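Local coordinates for divalent ion tolerance protein CutA1 (Ehrlichia chaffeensis, PDB 4IYQ) that probably takes part in tolerance of divalent metal ions and may bind copper, as a trimeric member of the CutA family, at residues R40-L45 and A54-N59; H89-I94 and I105-P110. All blocks are in the same frame, centred on the assembly; numbering follows the deposited sequence.

Interaction 1: R40-L45 and A54-N59; sequences RISNIL and ANIFSN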
loop_
_atom_site.group_PDB
_atom_site.type_symbol
_atom_site.label_atom_id
_atom_site.label_comp_id
_atom_site.label_asym_id
_atom_site.label_seq_id
_atom_site.Cartn_x
_atom_site.Cartn_y
_atom_site.Cartn_z
ATOM N N ARG A 40 -2.957 -10.030 -16.803
ATOM C CA ARG A 40 -2.754 -11.442 -17.064
ATOM C C ARG A 40 -2.521 -12.218 -15.763
ATOM O O ARG A 40 -3.115 -13.267 -15.536
ATOM C CB ARG A 40 -1.585 -11.631 -18.032
ATOM C CG ARG A 40 -1.113 -13.070 -18.173
ATOM C CD ARG A 40 -0.006 -13.202 -19.220
ATOM N NE ARG A 40 0.458 -14.582 -19.306
ATOM C CZ ARG A 40 1.429 -15.107 -18.568
ATOM N NH1 ARG A 40 2.089 -14.365 -17.675
ATOM N NH2 ARG A 40 1.745 -16.384 -18.739
ATOM N N ILE A 41 -1.653 -11.699 -14.911
ATOM C CA ILE A 41 -1.381 -12.341 -13.639
ATOM C C ILE A 41 -2.649 -12.396 -12.779
ATOM O O ILE A 41 -2.990 -13.428 -12.182
ATOM C CB ILE A 41 -0.258 -11.602 -12.905
ATOM C CG1 ILE A 41 1.069 -11.899 -13.594
ATOM C CG2 ILE A 41 -0.200 -12.028 -11.470
ATOM C CD1 ILE A 41 2.207 -11.058 -13.106
ATOM N N SER A 42 -3.348 -11.269 -12.751
ATOM C CA SER A 42 -4.586 -11.142 -12.014
ATOM C C SER A 42 -5.553 -12.216 -12.484
ATOM O O SER A 42 -6.101 -12.988 -11.692
ATOM C CB SER A 42 -5.170 -9.751 -12.230
ATOM O OG SER A 42 -4.312 -8.764 -11.682
ATOM N N ASN A 43 -5.727 -12.262 -13.799
ATOM C CA ASN A 43 -6.534 -13.266 -14.460
ATOM C C ASN A 43 -6.206 -14.715 -14.120
ATOM O O ASN A 43 -7.081 -15.452 -13.679
ATOM C CB ASN A 43 -6.417 -13.070 -15.963
ATOM C CG ASN A 43 -7.744 -13.011 -16.624
ATOM O OD1 ASN A 43 -8.386 -11.967 -16.634
ATOM N ND2 ASN A 43 -8.187 -14.133 -17.170
ATOM N N ILE A 44 -4.946 -15.108 -14.328
ATOM C CA ILE A 44 -4.490 -16.467 -14.070
ATOM C C ILE A 44 -4.711 -16.870 -12.606
ATOM O O ILE A 44 -5.189 -17.971 -12.327
ATOM C CB ILE A 44 -2.991 -16.651 -14.467
ATOM C CG1 ILE A 44 -2.847 -16.659 -15.999
ATOM C CG2 ILE A 44 -2.429 -17.959 -13.908
ATOM C CD1 ILE A 44 -1.418 -16.421 -16.522
ATOM N N LEU A 45 -4.402 -15.974 -11.677
ATOM C CA LEU A 45 -4.629 -16.262 -10.269
ATOM C C LEU A 45 -6.117 -16.405 -9.943
ATOM O O LEU A 45 -6.510 -17.276 -9.158
ATOM C CB LEU A 45 -4.017 -15.176 -9.396
ATOM C CG LEU A 45 -2.492 -15.080 -9.435
ATOM C CD1 LEU A 45 -2.049 -13.797 -8.712
ATOM C CD2 LEU A 45 -1.851 -16.318 -8.854
ATOM N N ALA A 54 -7.898 -8.351 -7.468
ATOM C CA ALA A 54 -6.674 -7.612 -7.693
ATOM C C ALA A 54 -6.976 -6.131 -7.843
ATOM O O ALA A 54 -7.939 -5.750 -8.517
ATOM C CB ALA A 54 -5.961 -8.132 -8.946
ATOM N N ASN A 55 -6.148 -5.299 -7.230
ATOM C CA ASN A 55 -6.199 -3.866 -7.495
ATOM C C ASN A 55 -4.968 -3.463 -8.288
ATOM O O ASN A 55 -3.840 -3.605 -7.815
ATOM C CB ASN A 55 -6.293 -3.056 -6.191
ATOM C CG ASN A 55 -7.598 -3.291 -5.453
ATOM O OD1 ASN A 55 -8.590 -3.724 -6.041
ATOM N ND2 ASN A 55 -7.603 -3.004 -4.169
ATOM N N ILE A 56 -5.184 -2.978 -9.506
ATOM C CA ILE A 56 -4.072 -2.633 -10.367
ATOM C C ILE A 56 -3.883 -1.130 -10.409
ATOM O O ILE A 56 -4.808 -0.383 -10.739
ATOM C CB ILE A 56 -4.261 -3.178 -11.795
ATOM C CG1 ILE A 56 -4.491 -4.692 -11.761
ATOM C CG2 ILE A 56 -3.053 -2.836 -12.637
ATOM C CD1 ILE A 56 -4.931 -5.299 -13.095
ATOM N N PHE A 57 -2.680 -0.706 -10.027
ATOM C CA PHE A 57 -2.240 0.681 -10.069
ATOM C C PHE A 57 -1.318 0.879 -11.281
ATOM O O PHE A 57 -0.275 0.223 -11.397
ATOM C CB PHE A 57 -1.496 1.067 -8.787
ATOM C CG PHE A 57 -2.289 0.877 -7.516
ATOM C CD1 PHE A 57 -2.604 -0.404 -7.052
ATOM C CD2 PHE A 57 -2.683 1.986 -6.751
ATOM C CE1 PHE A 57 -3.319 -0.570 -5.874
ATOM C CE2 PHE A 57 -3.400 1.828 -5.579
ATOM C CZ PHE A 57 -3.720 0.551 -5.132
ATOM N N SER A 58 -1.700 1.781 -12.179
ATOM C CA SER A 58 -0.932 2.053 -13.401
ATOM C C SER A 58 0.045 3.229 -13.284
ATOM O O SER A 58 -0.048 4.039 -12.359
ATOM C CB SER A 58 -1.896 2.306 -14.548
ATOM O OG SER A 58 -2.619 1.123 -14.801
ATOM N N ASN A 59 0.970 3.319 -14.236
ATOM C CA ASN A 59 1.895 4.453 -14.332
ATOM C C ASN A 59 2.575 4.754 -13.007
ATOM O O ASN A 59 2.563 5.884 -12.524
ATOM C CB ASN A 59 1.188 5.720 -14.842
#

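Interaction 2: H89-I94 and I105-P110; sequences HATNKI and IITIDP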
loop_
_atom_site.group_PDB
_atom_site.type_symbol
_atom_site.label_atom_id
_atom_site.label_comp_id
_atom_site.label_asym_id
_atom_site.label_seq_id
_atom_site.Cartn_x
_atom_site.Cartn_y
_atom_site.Cartn_z
ATOM N N HIS A 89 1.193 -20.678 -2.076
ATOM C CA HIS A 89 0.787 -21.200 -3.384
ATOM C C HIS A 89 0.674 -20.050 -4.396
ATOM O O HIS A 89 1.122 -20.175 -5.537
ATOM C CB HIS A 89 -0.548 -21.958 -3.294
ATOM C CG HIS A 89 -0.444 -23.305 -2.645
ATOM N ND1 HIS A 89 0.631 -24.150 -2.840
ATOM C CD2 HIS A 89 -1.264 -23.940 -1.770
ATOM C CE1 HIS A 89 0.458 -25.254 -2.131
ATOM N NE2 HIS A 89 -0.681 -25.149 -1.469
ATOM N N ALA A 90 0.081 -18.933 -3.974
ATOM C CA ALA A 90 -0.056 -17.769 -4.853
ATOM C C ALA A 90 1.305 -17.147 -5.184
ATOM O O ALA A 90 1.537 -16.756 -6.320
ATOM C CB ALA A 90 -0.987 -16.727 -4.241
ATOM N N THR A 91 2.200 -17.049 -4.206
ATOM C CA THR A 91 3.538 -16.532 -4.486
ATOM C C THR A 91 4.305 -17.428 -5.489
ATOM O O THR A 91 4.885 -16.939 -6.468
ATOM C CB THR A 91 4.365 -16.407 -3.200
ATOM O OG1 THR A 91 3.676 -15.569 -2.280
ATOM C CG2 THR A 91 5.735 -15.822 -3.488
ATOM N N ASN A 92 4.272 -18.737 -5.264
ATOM C CA ASN A 92 4.937 -19.674 -6.158
ATOM C C ASN A 92 4.389 -19.543 -7.556
ATOM O O ASN A 92 5.143 -19.641 -8.536
ATOM C CB ASN A 92 4.781 -21.116 -5.686
ATOM C CG ASN A 92 5.518 -21.382 -4.413
ATOM O OD1 ASN A 92 6.409 -20.621 -4.027
ATOM N ND2 ASN A 92 5.167 -22.474 -3.745
ATOM N N LYS A 93 3.074 -19.347 -7.648
ATOM C CA LYS A 93 2.435 -19.244 -8.950
ATOM C C LYS A 93 2.860 -17.956 -9.662
ATOM O O LYS A 93 3.217 -17.982 -10.845
ATOM C CB LYS A 93 0.924 -19.289 -8.799
ATOM C CG LYS A 93 0.173 -19.291 -10.100
ATOM C CD LYS A 93 0.460 -20.529 -10.866
ATOM C CE LYS A 93 -0.523 -20.670 -11.989
ATOM N NZ LYS A 93 -0.281 -21.901 -12.768
ATOM N N ILE A 94 2.870 -16.848 -8.918
ATOM C CA ILE A 94 3.267 -15.553 -9.463
ATOM C C ILE A 94 4.709 -15.615 -9.968
ATOM O O ILE A 94 4.996 -15.119 -11.057
ATOM C CB ILE A 94 3.109 -14.408 -8.423
ATOM C CG1 ILE A 94 1.624 -14.165 -8.100
ATOM C CG2 ILE A 94 3.705 -13.121 -8.949
ATOM C CD1 ILE A 94 1.404 -13.371 -6.824
ATOM N N ILE A 105 7.623 -10.066 -4.910
ATOM C CA ILE A 105 6.346 -10.630 -4.500
ATOM C C ILE A 105 6.289 -10.624 -2.999
ATOM O O ILE A 105 6.902 -11.453 -2.346
ATOM C CB ILE A 105 6.151 -12.031 -5.021
ATOM C CG1 ILE A 105 6.473 -12.079 -6.521
ATOM C CG2 ILE A 105 4.732 -12.496 -4.742
ATOM C CD1 ILE A 105 6.658 -13.507 -7.036
ATOM N N ILE A 106 5.549 -9.664 -2.465
ATOM C CA ILE A 106 5.612 -9.300 -1.055
ATOM C C ILE A 106 4.265 -9.502 -0.360
ATOM O O ILE A 106 3.227 -9.091 -0.873
ATOM C CB ILE A 106 6.055 -7.837 -0.918
ATOM C CG1 ILE A 106 7.439 -7.662 -1.557
ATOM C CG2 ILE A 106 6.025 -7.390 0.529
ATOM C CD1 ILE A 106 7.886 -6.216 -1.655
ATOM N N THR A 107 4.300 -10.137 0.806
ATOM C CA THR A 107 3.102 -10.467 1.551
ATOM C C THR A 107 2.925 -9.583 2.773
ATOM O O THR A 107 3.819 -9.479 3.618
ATOM C CB THR A 107 3.121 -11.931 2.030
ATOM O OG1 THR A 107 3.336 -12.798 0.915
ATOM C CG2 THR A 107 1.800 -12.284 2.720
ATOM N N ILE A 108 1.760 -8.971 2.887
ATOM C CA ILE A 108 1.454 -8.197 4.070
ATOM C C ILE A 108 0.213 -8.814 4.699
ATOM O O ILE A 108 -0.775 -9.024 4.014
ATOM C CB ILE A 108 1.237 -6.707 3.727
ATOM C CG1 ILE A 108 2.568 -6.049 3.415
ATOM C CG2 ILE A 108 0.599 -5.954 4.868
ATOM C CD1 ILE A 108 2.402 -4.773 2.637
ATOM N N ASP A 109 0.297 -9.140 5.987
ATOM C CA ASP A 109 -0.830 -9.691 6.726
ATOM C C ASP A 109 -1.497 -8.567 7.514
ATOM O O ASP A 109 -0.945 -8.086 8.506
ATOM C CB ASP A 109 -0.400 -10.813 7.680
ATOM C CG ASP A 109 -0.252 -12.164 6.980
ATOM O OD1 ASP A 109 -1.027 -12.466 6.059
ATOM O OD2 ASP A 109 0.627 -12.954 7.364
ATOM N N PRO A 110 -2.697 -8.156 7.084
ATOM C CA PRO A 110 -3.452 -7.110 7.785
ATOM C C PRO A 110 -3.710 -7.551 9.211
ATOM O O PRO A 110 -3.712 -8.750 9.449
ATOM C CB PRO A 110 -4.767 -7.025 6.999
ATOM C CG PRO A 110 -4.481 -7.693 5.682
ATOM C CD PRO A 110 -3.470 -8.751 5.978
HETATM O O HOH W 1 5.191 -13.282 -0.627
#

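Interaction 1: R40-L45 and A54-N59
S42 and A54 are where helix 35-47 comes nearest to strand 53-66, which is outermost within this chain but pairs antiparallel through A54-I56 with a strand of the second subunit. Their CA atoms stand 6.0 Å apart, the closest backbone pair between residues 40-45 and 54-59. Beyond this point the strand runs on to a corner at N59. The contact is small, burying 97 Å² over both sides, and it rests on three buried residues. S42 and A54 direct their CB atoms at each other, with 3.7 Å between the two CB atoms. The hydroxyl comes nearer still, S42 OG lying 3.3 Å from A54 CB. A chi1 of -65° turns S42 OG back along its own helix, opposite the carbonyl carbon, where it hydrogen-bonds to A38 O. Two residues along the strand, I56 points to the same face, and the end of its longer branch touches the same oxygen, I56 CD1 to S42 OG at 3.8 Å. I56 continues onto Y35 and A38 of the helix, while A54 also rests on I78 and L80 of the neighbouring strand. The contact thus packs helix 35-47 on the antiparallel sheet of the ferredoxin-like CutA1 subunit. Its chemistry is that of a short serine folded into an apolar seam: the buried oxygen is satisfied by its own helix, and methyl groups of the strand close against it by van der Waals contact alone.

Interaction 2: H89-I94 and I105-P110
I105 bridges T91 and I94, one helical turn apart on helix 87-97, and supplies nearly half of the 196 Å² buried between residues 89-94 and 105-110. The short helical and strand axes run almost antiparallel, at 163°, and approach to 9.4 Å. From the strand, I105 CB points at the helix and lies 4.1 Å from T91 CG2. There the side chain divides. Its CG2 branch, anti to the backbone N, meets T91 CG2 at 3.7 Å and also touches I94 CD1. The other branch starts at CG1, which packs on I94 CG2, and ends at CD1; this tip methyl makes the closest apolar contact, I105 CD1 to I94 CG2 at 3.5 Å, and also lies near T91 O. I105 thus lies alongside T91 and I94, its side chain running antiparallel to theirs, CG2 meeting the methyl of T91 and both branches reaching I94.

The polar side of the contact is bridged by water. Water 1 donates to T91 OG1 at 3.2 Å and to I105 O at 3.0 Å; the 2.5 Å from the water to T107 OG1 is shorter than a normal hydrogen bond, so the details of this third link are doubtful. T91 OG1 also bonds to V87 O within its helix, whereas T91 OG1 and T107 OG1 stay 4.2 Å apart and do not bond directly. At the strand's outer side, I106 and T107 pair antiparallel with a strand of the third subunit, and I105 N bonds to N114 OD1 of that subunit. A helix packed on an antiparallel sheet of strand order 2-3-1-4, whose last strand pairs with a strand of another chain, is the ferredoxin-like arrangement of the trimeric CutA1 fold.

How the interactions relate
Both interactions lie in the buried core and set a helix against a strand that is outermost, within the subunit, in the same four-stranded sheet: interaction 1 uses strand 53-66, interaction 2 strand 105-108. Their centres are 13 Å apart, and the helices meet directly, with L45 CD1 on I94 CG1 at 3.7 Å and L45 CD2 on K93 CG at 3.8 Å, so the two helices pack side by side against the sheet. Interaction 1 buries half as much surface. In both a helix hydroxyl bonds back to its own helix, but only interaction 2 adds a water that joins helix and strand. The sheet continues into the second subunit beside interaction 1 and into the third beside interaction 2.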